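Local structure of CocE/NonD family hydrolase (Staphylococcus aureus subsp. aureus COL, 3III) at residues Thr12-Asn17 against Ser100-Glu105; Ser30-Asn35 against Tyr304-Leu309; Thr454-Val459 against Gly515-Ile520; Glu201-Gly206 against Gly212-Trp217. The protein probably hydrolyses ester or amide bonds, as a member of the CocE/NonD family of alpha/beta-hydrolases related to X-Pro dipeptidyl-peptidases. All coordinates share one frame; numbering follows the deposited sequence.

Contact 1 of 4, residues Thr12-Asn17 against Ser100-Glu105; sequences TVTHVN and SSFTPE
The F102 ring carries V16 on one face and the carbonyl oxygen of T14 at its edge. V16 CB stands over the face, 3.9 Å from the ring centroid and 23° off the normal, in a CH-pi contact displaced toward the CE1–CZ rim. CG2 lies by the CD1–CE1 side, 3.5 Å from F102 CE1, while CG1 turns back over the turn and rests 3.6 Å from S101 O; a chi1 of 55°, with CG1 between backbone N and carbonyl carbon, divides the two branches in this way. T14 O lies near the ring plane, 3.5 Å from F102 CE2. A water links the two segments: it donates to S101 OG, accepts weakly from V16 N and lies close to T14 O, where the very short spacing leaves the bond doubtful. S101 OG has a further partner in D29, and T14 is held by V27 through both side chain and backbone, which ties the N-terminal loop to strand 22-30. Within the turn, F102 N donates to S100 OG at 3.3 Å. The aromatic thus projects from a type I beta turn, S100 to T103, whose first half is an ST turn.

Contact 2 of 4, residues Ser30-Asn35 against Tyr304-Leu309; sequences SVQYGN and YARENL
Y304 meets Q32 through solvent: its carbonyl oxygen accepts from a water that in turn accepts a hydrogen bond from Q32 NE2, 2.9 Å away. A305 follows as the N-cap residue, and its carbonyl receives L309 N in the first turn of the helix. R306 then reaches back to the 30-35 turn. With CG anti to the backbone N (chi1 -175°) and the chain bent at chi2, its guanidinium is brought alongside Q32, whose CG sits over one face, 3.7 Å from R306 NH2. The amide of Q32 stands nearly upright to that plane, at 83°. R306 NH1 approaches the Y33 ring obliquely, 3.9 Å from CE1, and Q32 CB lies over the centre of one face of that ring. Two waters lie in the guanidinium plane: one joins R306 NH2 to Q32 O, the other lies 2.8 Å from R306 NH1 and also bonds Y33 OH. NE forms a salt bridge with E310, which helps to hold the group. L309, one turn on, points CD1 at the Q32 amide nitrogen, an approach too short to carry weight; F112 packs against both residues. The contact is a water-bridged junction between the first turn of helix 306-319 and a tight connection of strands 22-30 and 36-47, in which S30 OG accepts from Q32 N and Y33 N, an ST turn combined with an ST motif.

Contact 3 of 4, residues Thr454-Val459 against Gly515-Ile520; sequences TGWLRV and GSEIVI
W456 and E517 are joined by an indole-to-carboxylate hydrogen bond within the C-terminal non-catalytic domain, between a strand of its five-stranded antiparallel sheet, 447-458, and the loop that follows strand 508-514. The two flat groups are turned steeply against each other, ring and carboxylate planes 75° apart, and the acid meets the indole at its N-H edge. W456 CG is anti to the carbonyl carbon, which carries the ring off the strand toward the loop; E517 bends at chi2 and folds its carboxylate back to meet it. T454 CG2, two residues earlier on the same strand, lies over one face of the indole, while the H205 ring, from the S15-family region of the chain, is stacked on W456. Y531 adds an edge-to-face neighbour. The second carboxylate oxygen, OE2, is hydrogen-bonded to H533 ND1, so one acid links the indole to a histidine, and H533 in turn bonds H205. Both carboxylate oxygens therefore have nitrogen partners. The indole bond itself is nearly straight: W456 NE1 to E517 OE1 measures 2.9 Å with an N-H...O angle of 167°, and the acceptor, 6° out of the ring plane, offers its syn lone pair.

Contact 4 of 4, residues Glu201-Gly206 against Gly212-Trp217; sequences EVAFHG and GFYRFW
Y214 leans its ring against A203 and V202. Its CB lies 3.5 Å from V202 O, and CG passes near the same oxygen and A203 CA. CD1 lies 3.6 Å from A203 CA and is also touched by both methyls of V202, with CG2 at 4.0 Å in the ring plane. Farther out, CE1 meets A203 CB at 3.7 Å and CZ runs past the same methyl; the tip, OH, is bonded to L234 O. A203 CA sits over one ring face, 4.0 Å from the Y214 centroid and 24° off its normal, in a CH-pi contact. With CG anti to the backbone N (chi1 177°), the ring extends from helix 213-224 toward the end of helix 198-203. V202 CG2 also touches F213 CD2 at the edge of that ring, wedging between two consecutive aromatics. W248 packs on both A203 and Y214, and D210 accepts from Y214 N, holding the helix start in place. No hydrogen bond passes between the two segments: buried side chains and the 202-203 backbone meet through apolar and CH-pi contacts, while the one polar tip, the tyrosine hydroxyl, is satisfied by a backbone carbonyl beyond them.

How the contacts relate
From the N terminus, contact 1 opens first, bringing the loop before strand 22-30 to the loop that precedes helix 110-113. Contact 2 starts at residues 30-35, before contact 1 has closed, and ends at 304-309, so the two cross; they also touch, through V13 with N35 and T103 with Y304. The long loop of contact 2 encloses contact 4, a short-range closure joining helix 198-203 to helix 213-224. Contact 3 lies wholly later, within the C-terminal domain. It nevertheless meets contact 4, where R458 N probably hydrogen-bonds G206 O, linking the two family regions. Contacts 1 and 3 sit on opposite sides of the chain's centre.

Contact 1 of 4, residues Thr12-Asn17 against Ser100-Glu105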
loop_
_atom_site.group_PDB
_atom_site.type_symbol
_atom_site.label_atom_id
_atom_site.label_comp_id
_atom_site.label_asym_id
_atom_site.label_seq_id
_atom_site.Cartn_x
_atom_site.Cartn_y
_atom_site.Cartn_z
ATOM N N THR A 12 -32.938 3.800 -19.564
ATOM C CA THR A 12 -32.130 4.975 -19.196
ATOM C C THR A 12 -31.389 4.637 -17.901
ATOM O O THR A 12 -31.934 4.016 -17.018
ATOM C CB THR A 12 -32.994 6.283 -19.012
ATOM O OG1 THR A 12 -32.152 7.424 -19.141
ATOM C CG2 THR A 12 -33.692 6.389 -17.628
ATOM N N VAL A 13 -30.130 5.035 -17.814
ATOM C CA VAL A 13 -29.353 4.902 -16.621
ATOM C C VAL A 13 -29.909 5.795 -15.496
ATOM O O VAL A 13 -30.210 6.986 -15.717
ATOM C CB VAL A 13 -27.882 5.255 -16.923
ATOM C CG1 VAL A 13 -27.078 5.433 -15.641
ATOM C CG2 VAL A 13 -27.248 4.153 -17.903
ATOM N N THR A 14 -29.981 5.208 -14.298
ATOM C CA THR A 14 -30.440 5.901 -13.089
ATOM C C THR A 14 -29.364 6.916 -12.740
ATOM O O THR A 14 -28.169 6.602 -12.680
ATOM C CB THR A 14 -30.677 4.918 -11.951
ATOM O OG1 THR A 14 -31.606 3.936 -12.419
ATOM C CG2 THR A 14 -31.221 5.637 -10.682
ATOM N N HIS A 15 -29.796 8.151 -12.632
ATOM C CA HIS A 15 -28.905 9.265 -12.366
ATOM C C HIS A 15 -28.729 9.110 -10.762
ATOM O O HIS A 15 -29.716 9.113 -9.966
ATOM C CB HIS A 15 -29.472 10.644 -13.022
ATOM C CG HIS A 15 -29.680 10.710 -14.583
ATOM N ND1 HIS A 15 -30.718 11.440 -15.153
ATOM C CD2 HIS A 15 -28.954 10.308 -15.667
ATOM C CE1 HIS A 15 -30.683 11.403 -16.489
ATOM N NE2 HIS A 15 -29.621 10.737 -16.843
ATOM N N VAL A 16 -27.498 8.849 -10.298
ATOM C CA VAL A 16 -27.230 8.338 -8.894
ATOM C C VAL A 16 -27.574 9.297 -7.737
ATOM O O VAL A 16 -28.024 8.889 -6.653
ATOM C CB VAL A 16 -25.753 7.805 -8.697
ATOM C CG1 VAL A 16 -24.695 8.842 -9.085
ATOM C CG2 VAL A 16 -25.527 7.268 -7.233
ATOM N N ASN A 17 -27.404 10.578 -7.978
ATOM C CA ASN A 17 -27.800 11.577 -7.011
ATOM C C ASN A 17 -29.330 11.657 -6.828
ATOM O O ASN A 17 -29.808 12.347 -5.942
ATOM C CB ASN A 17 -27.184 12.955 -7.382
ATOM C CG ASN A 17 -25.640 12.979 -7.251
ATOM O OD1 ASN A 17 -25.065 12.207 -6.484
ATOM N ND2 ASN A 17 -24.978 13.871 -7.995
ATOM N N SER A 100 -18.590 2.436 -13.249
ATOM C CA SER A 100 -19.922 2.986 -13.264
ATOM C C SER A 100 -20.048 4.167 -12.277
ATOM O O SER A 100 -19.258 4.363 -11.363
ATOM C CB SER A 100 -20.962 1.972 -12.887
ATOM O OG SER A 100 -20.873 1.657 -11.521
ATOM N N SER A 101 -21.127 4.903 -12.429
ATOM C CA SER A 101 -21.393 6.029 -11.537
ATOM C C SER A 101 -21.813 5.589 -10.114
ATOM O O SER A 101 -22.049 6.438 -9.213
ATOM C CB SER A 101 -22.393 6.953 -12.229
ATOM O OG SER A 101 -23.603 6.248 -12.487
ATOM N N PHE A 102 -21.935 4.277 -9.888
ATOM C CA PHE A 102 -22.375 3.742 -8.581
ATOM C C PHE A 102 -21.185 3.092 -7.821
ATOM O O PHE A 102 -21.360 2.152 -7.034
ATOM C CB PHE A 102 -23.511 2.749 -8.792
ATOM C CG PHE A 102 -24.832 3.401 -9.196
ATOM C CD1 PHE A 102 -25.743 3.767 -8.240
ATOM C CD2 PHE A 102 -25.112 3.668 -10.518
ATOM C CE1 PHE A 102 -26.934 4.369 -8.589
ATOM C CE2 PHE A 102 -26.302 4.275 -10.880
ATOM C CZ PHE A 102 -27.205 4.637 -9.930
ATOM N N THR A 103 -19.985 3.589 -8.094
ATOM C CA THR A 103 -18.747 3.078 -7.544
ATOM C C THR A 103 -17.956 4.217 -6.851
ATOM O O THR A 103 -17.231 4.948 -7.503
ATOM C CB THR A 103 -17.841 2.513 -8.640
ATOM O OG1 THR A 103 -18.573 1.622 -9.489
ATOM C CG2 THR A 103 -16.653 1.785 -8.029
ATOM N N PRO A 104 -18.110 4.358 -5.519
ATOM C CA PRO A 104 -17.226 5.214 -4.770
ATOM C C PRO A 104 -15.797 4.744 -4.998
ATOM O O PRO A 104 -15.533 3.556 -5.155
ATOM C CB PRO A 104 -17.660 5.019 -3.305
ATOM C CG PRO A 104 -19.139 4.506 -3.420
ATOM C CD PRO A 104 -19.092 3.652 -4.663
ATOM N N GLU A 105 -14.877 5.691 -4.987
ATOM C CA GLU A 105 -13.498 5.413 -5.378
ATOM C C GLU A 105 -12.919 4.219 -4.661
ATOM O O GLU A 105 -12.986 4.121 -3.459
ATOM C CB GLU A 105 -12.637 6.649 -5.108
ATOM C CG GLU A 105 -12.820 7.756 -6.204
ATOM C CD GLU A 105 -13.996 8.776 -6.011
ATOM O OE1 GLU A 105 -14.956 8.565 -5.198
ATOM O OE2 GLU A 105 -13.915 9.819 -6.720
HETATM O O HOH W 1 -25.928 7.751 -12.486
#

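Contact 2 of 4, residues Ser30-Asn35 against Tyr304-Leu309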
loop_
_atom_site.group_PDB
_atom_site.type_symbol
_atom_site.label_atom_id
_atom_site.label_comp_id
_atom_site.label_asym_id
_atom_site.label_seq_id
_atom_site.Cartn_x
_atom_site.Cartn_y
_atom_site.Cartn_z
ATOM N N SER A 30 -22.912 0.157 -16.590
ATOM C CA SER A 30 -21.801 -0.766 -16.430
ATOM C C SER A 30 -20.737 -0.501 -17.513
ATOM O O SER A 30 -21.064 -0.296 -18.661
ATOM C CB SER A 30 -22.260 -2.231 -16.524
ATOM O OG SER A 30 -21.122 -3.084 -16.576
ATOM N N VAL A 31 -19.481 -0.513 -17.107
ATOM C CA VAL A 31 -18.308 -0.348 -17.981
ATOM C C VAL A 31 -18.155 -1.545 -18.954
ATOM O O VAL A 31 -17.687 -1.385 -20.076
ATOM C CB VAL A 31 -17.043 -0.167 -17.019
ATOM C CG1 VAL A 31 -15.727 -0.530 -17.663
ATOM C CG2 VAL A 31 -17.057 1.255 -16.512
ATOM N N GLN A 32 -18.483 -2.750 -18.463
ATOM C CA GLN A 32 -18.286 -3.986 -19.198
ATOM C C GLN A 32 -19.546 -4.444 -19.928
ATOM O O GLN A 32 -19.474 -5.025 -20.988
ATOM C CB GLN A 32 -17.859 -5.090 -18.208
ATOM C CG GLN A 32 -16.600 -4.711 -17.432
ATOM C CD GLN A 32 -16.813 -3.897 -16.150
ATOM O OE1 GLN A 32 -17.956 -3.758 -15.630
ATOM N NE2 GLN A 32 -15.684 -3.356 -15.616
ATOM N N TYR A 33 -20.713 -4.197 -19.319
ATOM C CA TYR A 33 -21.924 -4.882 -19.674
ATOM C C TYR A 33 -23.117 -3.972 -20.024
ATOM O O TYR A 33 -24.273 -4.378 -19.908
ATOM C CB TYR A 33 -22.343 -5.824 -18.527
ATOM C CG TYR A 33 -21.234 -6.741 -18.029
ATOM C CD1 TYR A 33 -20.573 -7.605 -18.914
ATOM C CD2 TYR A 33 -20.851 -6.753 -16.679
ATOM C CE1 TYR A 33 -19.608 -8.449 -18.487
ATOM C CE2 TYR A 33 -19.892 -7.632 -16.228
ATOM C CZ TYR A 33 -19.252 -8.456 -17.121
ATOM O OH TYR A 33 -18.278 -9.339 -16.667
ATOM N N GLY A 34 -22.841 -2.740 -20.392
ATOM C CA GLY A 34 -23.881 -1.826 -20.870
ATOM C C GLY A 34 -24.901 -1.436 -19.780
ATOM O O GLY A 34 -24.582 -1.393 -18.596
ATOM N N ASN A 35 -26.136 -1.144 -20.184
ATOM C CA ASN A 35 -27.157 -0.765 -19.214
ATOM C C ASN A 35 -27.700 -1.974 -18.437
ATOM O O ASN A 35 -28.368 -2.858 -19.014
ATOM C CB ASN A 35 -28.309 -0.075 -19.881
ATOM C CG ASN A 35 -27.941 1.290 -20.398
ATOM O OD1 ASN A 35 -26.836 1.777 -20.155
ATOM N ND2 ASN A 35 -28.814 1.864 -21.186
ATOM N N TYR A 304 -9.092 -1.676 -11.537
ATOM C CA TYR A 304 -10.271 -1.645 -12.397
ATOM C C TYR A 304 -9.997 -2.132 -13.799
ATOM O O TYR A 304 -10.915 -2.255 -14.581
ATOM C CB TYR A 304 -10.798 -0.206 -12.471
ATOM C CG TYR A 304 -11.491 0.210 -11.186
ATOM C CD1 TYR A 304 -12.609 -0.451 -10.741
ATOM C CD2 TYR A 304 -10.986 1.244 -10.414
ATOM C CE1 TYR A 304 -13.236 -0.104 -9.513
ATOM C CE2 TYR A 304 -11.602 1.629 -9.251
ATOM C CZ TYR A 304 -12.723 0.955 -8.787
ATOM O OH TYR A 304 -13.283 1.372 -7.602
ATOM N N ALA A 305 -8.750 -2.445 -14.118
ATOM C CA ALA A 305 -8.422 -2.965 -15.442
ATOM C C ALA A 305 -9.135 -4.288 -15.634
ATOM O O ALA A 305 -9.197 -5.128 -14.711
ATOM C CB ALA A 305 -6.883 -3.211 -15.573
ATOM N N ARG A 306 -9.662 -4.507 -16.829
ATOM C CA ARG A 306 -10.470 -5.700 -17.084
ATOM C C ARG A 306 -9.725 -7.016 -16.726
ATOM O O ARG A 306 -10.329 -7.898 -16.136
ATOM C CB ARG A 306 -10.963 -5.731 -18.533
ATOM C CG ARG A 306 -11.945 -6.909 -18.886
ATOM C CD ARG A 306 -13.223 -6.849 -18.041
ATOM N NE ARG A 306 -14.239 -7.789 -18.490
ATOM C CZ ARG A 306 -15.053 -7.596 -19.524
ATOM N NH1 ARG A 306 -15.971 -8.548 -19.826
ATOM N NH2 ARG A 306 -14.990 -6.468 -20.231
ATOM N N GLU A 307 -8.435 -7.161 -17.066
ATOM C CA GLU A 307 -7.772 -8.405 -16.707
ATOM C C GLU A 307 -7.743 -8.645 -15.215
ATOM O O GLU A 307 -7.776 -9.808 -14.814
ATOM C CB GLU A 307 -6.349 -8.532 -17.271
ATOM C CG GLU A 307 -5.419 -7.531 -16.804
ATOM C CD GLU A 307 -3.974 -7.831 -17.300
ATOM O OE1 GLU A 307 -3.800 -8.525 -18.308
ATOM O OE2 GLU A 307 -3.039 -7.343 -16.647
ATOM N N ASN A 308 -7.656 -7.568 -14.396
ATOM C CA ASN A 308 -7.614 -7.758 -12.943
ATOM C C ASN A 308 -8.978 -7.958 -12.344
ATOM O O ASN A 308 -9.132 -8.700 -11.339
ATOM C CB ASN A 308 -6.776 -6.630 -12.284
ATOM C CG ASN A 308 -5.289 -6.759 -12.640
ATOM O OD1 ASN A 308 -4.795 -7.875 -12.788
ATOM N ND2 ASN A 308 -4.612 -5.639 -12.878
ATOM N N LEU A 309 -10.015 -7.374 -12.967
ATOM C CA LEU A 309 -11.392 -7.720 -12.562
ATOM C C LEU A 309 -11.643 -9.200 -12.852
ATOM O O LEU A 309 -12.292 -9.880 -12.091
ATOM C CB LEU A 309 -12.431 -6.815 -13.255
ATOM C CG LEU A 309 -12.362 -5.336 -12.902
ATOM C CD1 LEU A 309 -13.439 -4.520 -13.713
ATOM C CD2 LEU A 309 -12.555 -5.149 -11.426
HETATM O O HOH W 2 -17.099 -5.622 -22.047
HETATM O O HOH W 3 -13.065 -3.290 -16.783
HETATM O O HOH W 4 -16.622 -10.768 -18.215
#

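Contact 3 of 4, residues Thr454-Val459 against Gly515-Ile520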
loop_
_atom_site.group_PDB
_atom_site.type_symbol
_atom_site.label_atom_id
_atom_site.label_comp_id
_atom_site.label_asym_id
_atom_site.label_seq_id
_atom_site.Cartn_x
_atom_site.Cartn_y
_atom_site.Cartn_z
ATOM N N THR A 454 12.938 3.319 -2.465
ATOM C CA THR A 454 13.117 4.356 -1.496
ATOM C C THR A 454 13.144 3.749 -0.085
ATOM O O THR A 454 12.413 2.738 0.259
ATOM C CB THR A 454 11.989 5.389 -1.709
ATOM O OG1 THR A 454 12.001 5.796 -3.101
ATOM C CG2 THR A 454 12.122 6.666 -0.805
ATOM N N GLY A 455 13.907 4.403 0.792
ATOM C CA GLY A 455 13.839 4.113 2.230
ATOM C C GLY A 455 14.286 5.277 3.113
ATOM O O GLY A 455 14.922 6.207 2.636
ATOM N N TRP A 456 13.966 5.195 4.400
ATOM C CA TRP A 456 14.226 6.269 5.373
ATOM C C TRP A 456 14.656 5.740 6.732
ATOM O O TRP A 456 14.192 4.681 7.180
ATOM C CB TRP A 456 12.956 7.060 5.619
ATOM C CG TRP A 456 12.306 7.686 4.436
ATOM C CD1 TRP A 456 12.428 8.999 4.039
ATOM C CD2 TRP A 456 11.346 7.098 3.570
ATOM N NE1 TRP A 456 11.655 9.232 2.946
ATOM C CE2 TRP A 456 10.957 8.095 2.641
ATOM C CE3 TRP A 456 10.777 5.825 3.475
ATOM C CZ2 TRP A 456 10.021 7.849 1.615
ATOM C CZ3 TRP A 456 9.884 5.574 2.456
ATOM C CH2 TRP A 456 9.505 6.608 1.537
ATOM N N LEU A 457 15.483 6.487 7.452
ATOM C CA LEU A 457 15.710 6.158 8.847
ATOM C C LEU A 457 16.139 7.375 9.682
ATOM O O LEU A 457 17.017 8.090 9.299
ATOM C CB LEU A 457 16.805 5.107 8.968
ATOM C CG LEU A 457 17.089 4.596 10.399
ATOM C CD1 LEU A 457 15.863 3.792 10.942
ATOM C CD2 LEU A 457 18.401 3.770 10.446
ATOM N N ARG A 458 15.540 7.526 10.848
ATOM C CA ARG A 458 16.022 8.440 11.876
ATOM C C ARG A 458 16.988 7.613 12.732
ATOM O O ARG A 458 16.663 6.529 13.272
ATOM C CB ARG A 458 14.842 9.025 12.646
ATOM C CG ARG A 458 15.238 9.972 13.795
ATOM C CD ARG A 458 14.049 10.781 14.260
ATOM N NE ARG A 458 13.735 11.841 13.307
ATOM C CZ ARG A 458 12.762 12.720 13.442
ATOM N NH1 ARG A 458 11.960 12.709 14.490
ATOM N NH2 ARG A 458 12.577 13.620 12.498
ATOM N N VAL A 459 18.230 8.070 12.775
ATOM C CA VAL A 459 19.315 7.255 13.331
ATOM C C VAL A 459 19.141 6.955 14.829
ATOM O O VAL A 459 19.524 5.891 15.300
ATOM C CB VAL A 459 20.699 7.885 12.941
ATOM C CG1 VAL A 459 21.883 7.216 13.660
ATOM C CG2 VAL A 459 20.850 7.818 11.397
ATOM N N GLY A 515 20.113 14.268 3.090
ATOM C CA GLY A 515 19.400 14.727 4.285
ATOM C C GLY A 515 17.987 15.185 4.080
ATOM O O GLY A 515 17.369 15.758 5.011
ATOM N N SER A 516 17.466 14.966 2.887
ATOM C CA SER A 516 16.091 15.338 2.569
ATOM C C SER A 516 15.591 14.485 1.392
ATOM O O SER A 516 16.343 13.676 0.849
ATOM C CB SER A 516 15.985 16.875 2.305
ATOM O OG SER A 516 16.831 17.275 1.243
ATOM N N GLU A 517 14.326 14.668 1.006
ATOM C CA GLU A 517 13.701 13.843 -0.027
ATOM C C GLU A 517 14.552 13.764 -1.282
ATOM O O GLU A 517 15.048 14.765 -1.771
ATOM C CB GLU A 517 12.301 14.352 -0.385
ATOM C CG GLU A 517 11.269 13.231 -0.439
ATOM C CD GLU A 517 11.003 12.645 0.899
ATOM O OE1 GLU A 517 11.455 11.499 1.152
ATOM O OE2 GLU A 517 10.265 13.289 1.671
ATOM N N ILE A 518 14.682 12.558 -1.810
ATOM C CA ILE A 518 15.506 12.351 -2.979
ATOM C C ILE A 518 14.813 12.778 -4.282
ATOM O O ILE A 518 15.370 13.544 -5.060
ATOM C CB ILE A 518 16.046 10.924 -2.985
ATOM C CG1 ILE A 518 17.014 10.765 -1.778
ATOM C CG2 ILE A 518 16.792 10.638 -4.309
ATOM C CD1 ILE A 518 17.190 9.333 -1.422
ATOM N N VAL A 519 13.611 12.273 -4.512
ATOM C CA VAL A 519 12.796 12.723 -5.612
ATOM C C VAL A 519 11.948 13.849 -5.059
ATOM O O VAL A 519 11.322 13.731 -3.986
ATOM C CB VAL A 519 11.929 11.568 -6.179
ATOM C CG1 VAL A 519 10.980 12.119 -7.277
ATOM C CG2 VAL A 519 12.812 10.406 -6.728
ATOM N N ILE A 520 11.978 14.992 -5.708
ATOM C CA ILE A 520 11.234 16.085 -5.141
ATOM C C ILE A 520 9.904 16.274 -5.849
ATOM O O ILE A 520 9.684 15.757 -6.939
ATOM C CB ILE A 520 12.059 17.368 -5.094
ATOM C CG1 ILE A 520 12.307 17.909 -6.493
ATOM C CG2 ILE A 520 13.410 17.100 -4.353
ATOM C CD1 ILE A 520 13.147 19.162 -6.414
#

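Contact 4 of 4, residues Glu201-Gly206 against Gly212-Trp217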
loop_
_atom_site.group_PDB
_atom_site.type_symbol
_atom_site.label_atom_id
_atom_site.label_comp_id
_atom_site.label_asym_id
_atom_site.label_seq_id
_atom_site.Cartn_x
_atom_site.Cartn_y
_atom_site.Cartn_z
ATOM N N GLU A 201 4.338 2.629 8.315
ATOM C CA GLU A 201 3.948 2.674 6.902
ATOM C C GLU A 201 3.370 3.984 6.427
ATOM O O GLU A 201 3.521 4.282 5.255
ATOM C CB GLU A 201 3.102 1.462 6.501
ATOM C CG GLU A 201 3.944 0.192 6.790
ATOM C CD GLU A 201 3.254 -1.142 6.763
ATOM O OE1 GLU A 201 2.001 -1.199 6.721
ATOM O OE2 GLU A 201 4.007 -2.170 6.831
ATOM N N VAL A 202 2.765 4.780 7.323
ATOM C CA VAL A 202 2.161 6.056 6.919
ATOM C C VAL A 202 2.453 7.218 7.900
ATOM O O VAL A 202 2.701 8.317 7.446
ATOM C CB VAL A 202 0.628 5.953 6.650
ATOM C CG1 VAL A 202 -0.182 5.647 7.938
ATOM C CG2 VAL A 202 0.123 7.233 5.952
ATOM N N ALA A 203 2.344 6.977 9.222
ATOM C CA ALA A 203 2.584 8.020 10.252
ATOM C C ALA A 203 4.072 8.455 10.318
ATOM O O ALA A 203 4.395 9.627 10.535
ATOM C CB ALA A 203 2.037 7.571 11.669
ATOM N N PHE A 204 4.974 7.489 10.132
ATOM C CA PHE A 204 6.400 7.728 10.157
ATOM C C PHE A 204 7.067 6.804 9.171
ATOM O O PHE A 204 6.657 5.672 8.954
ATOM C CB PHE A 204 7.036 7.444 11.544
ATOM C CG PHE A 204 6.356 8.161 12.709
ATOM C CD1 PHE A 204 6.872 9.373 13.240
ATOM C CD2 PHE A 204 5.210 7.622 13.272
ATOM C CE1 PHE A 204 6.220 10.042 14.254
ATOM C CE2 PHE A 204 4.597 8.264 14.323
ATOM C CZ PHE A 204 5.094 9.491 14.793
ATOM N N HIS A 205 8.116 7.285 8.564
ATOM C CA HIS A 205 8.969 6.407 7.768
ATOM C C HIS A 205 10.305 6.288 8.442
ATOM O O HIS A 205 11.012 7.266 8.578
ATOM C CB HIS A 205 9.122 6.953 6.367
ATOM C CG HIS A 205 7.839 7.070 5.652
ATOM N ND1 HIS A 205 7.247 8.285 5.402
ATOM C CD2 HIS A 205 6.991 6.124 5.178
ATOM C CE1 HIS A 205 6.101 8.083 4.777
ATOM N NE2 HIS A 205 5.929 6.787 4.618
ATOM N N GLY A 206 10.643 5.076 8.903
ATOM C CA GLY A 206 11.904 4.931 9.644
ATOM C C GLY A 206 11.967 5.790 10.876
ATOM O O GLY A 206 13.046 6.158 11.338
ATOM N N GLY A 212 3.315 15.228 5.189
ATOM C CA GLY A 212 2.544 15.404 3.986
ATOM C C GLY A 212 1.288 14.586 3.943
ATOM O O GLY A 212 0.323 14.882 4.686
ATOM N N PHE A 213 1.308 13.535 3.125
ATOM C CA PHE A 213 0.139 12.681 2.928
ATOM C C PHE A 213 -0.624 12.278 4.209
ATOM O O PHE A 213 -1.854 12.424 4.277
ATOM C CB PHE A 213 0.456 11.413 2.151
ATOM C CG PHE A 213 -0.736 10.570 1.952
ATOM C CD1 PHE A 213 -1.653 10.870 0.960
ATOM C CD2 PHE A 213 -0.981 9.500 2.788
ATOM C CE1 PHE A 213 -2.811 10.075 0.803
ATOM C CE2 PHE A 213 -2.101 8.697 2.617
ATOM C CZ PHE A 213 -3.016 8.989 1.624
ATOM N N TYR A 214 0.113 11.830 5.228
ATOM C CA TYR A 214 -0.523 11.427 6.503
ATOM C C TYR A 214 -1.460 12.485 7.062
ATOM O O TYR A 214 -2.598 12.186 7.515
ATOM C CB TYR A 214 0.531 11.098 7.538
ATOM C CG TYR A 214 -0.035 10.736 8.906
ATOM C CD1 TYR A 214 -0.567 9.465 9.140
ATOM C CD2 TYR A 214 -0.074 11.682 9.955
ATOM C CE1 TYR A 214 -1.095 9.149 10.391
ATOM C CE2 TYR A 214 -0.593 11.392 11.183
ATOM C CZ TYR A 214 -1.082 10.084 11.409
ATOM O OH TYR A 214 -1.599 9.787 12.657
ATOM N N ARG A 215 -0.974 13.705 7.074
ATOM C CA ARG A 215 -1.717 14.835 7.582
ATOM C C ARG A 215 -2.819 15.252 6.629
ATOM O O ARG A 215 -3.922 15.546 7.049
ATOM C CB ARG A 215 -0.784 15.996 7.917
ATOM C CG ARG A 215 0.260 15.635 8.930
ATOM C CD ARG A 215 1.179 16.780 9.347
ATOM N NE ARG A 215 2.114 16.277 10.364
ATOM C CZ ARG A 215 3.061 16.997 10.935
ATOM N NH1 ARG A 215 3.265 18.256 10.573
ATOM N NH2 ARG A 215 3.813 16.453 11.875
ATOM N N PHE A 216 -2.547 15.228 5.340
ATOM C CA PHE A 216 -3.560 15.509 4.315
ATOM C C PHE A 216 -4.757 14.526 4.418
ATOM O O PHE A 216 -5.957 14.910 4.399
ATOM C CB PHE A 216 -2.879 15.362 2.978
ATOM C CG PHE A 216 -3.822 15.284 1.787
ATOM C CD1 PHE A 216 -4.436 16.435 1.311
ATOM C CD2 PHE A 216 -4.027 14.085 1.111
ATOM C CE1 PHE A 216 -5.268 16.362 0.196
ATOM C CE2 PHE A 216 -4.824 14.030 -0.000
ATOM C CZ PHE A 216 -5.448 15.174 -0.442
ATOM N N TRP A 217 -4.406 13.272 4.624
ATOM C CA TRP A 217 -5.357 12.179 4.721
ATOM C C TRP A 217 -6.185 12.371 5.982
ATOM O O TRP A 217 -7.430 12.282 5.962
ATOM C CB TRP A 217 -4.572 10.867 4.749
ATOM C CG TRP A 217 -5.364 9.695 5.095
ATOM C CD1 TRP A 217 -6.251 9.061 4.303
ATOM C CD2 TRP A 217 -5.351 8.988 6.343
ATOM N NE1 TRP A 217 -6.818 8.014 4.983
ATOM C CE2 TRP A 217 -6.280 7.945 6.239
ATOM C CE3 TRP A 217 -4.657 9.143 7.543
ATOM C CZ2 TRP A 217 -6.512 7.037 7.275
ATOM C CZ3 TRP A 217 -4.889 8.225 8.574
ATOM C CH2 TRP A 217 -5.814 7.214 8.442
#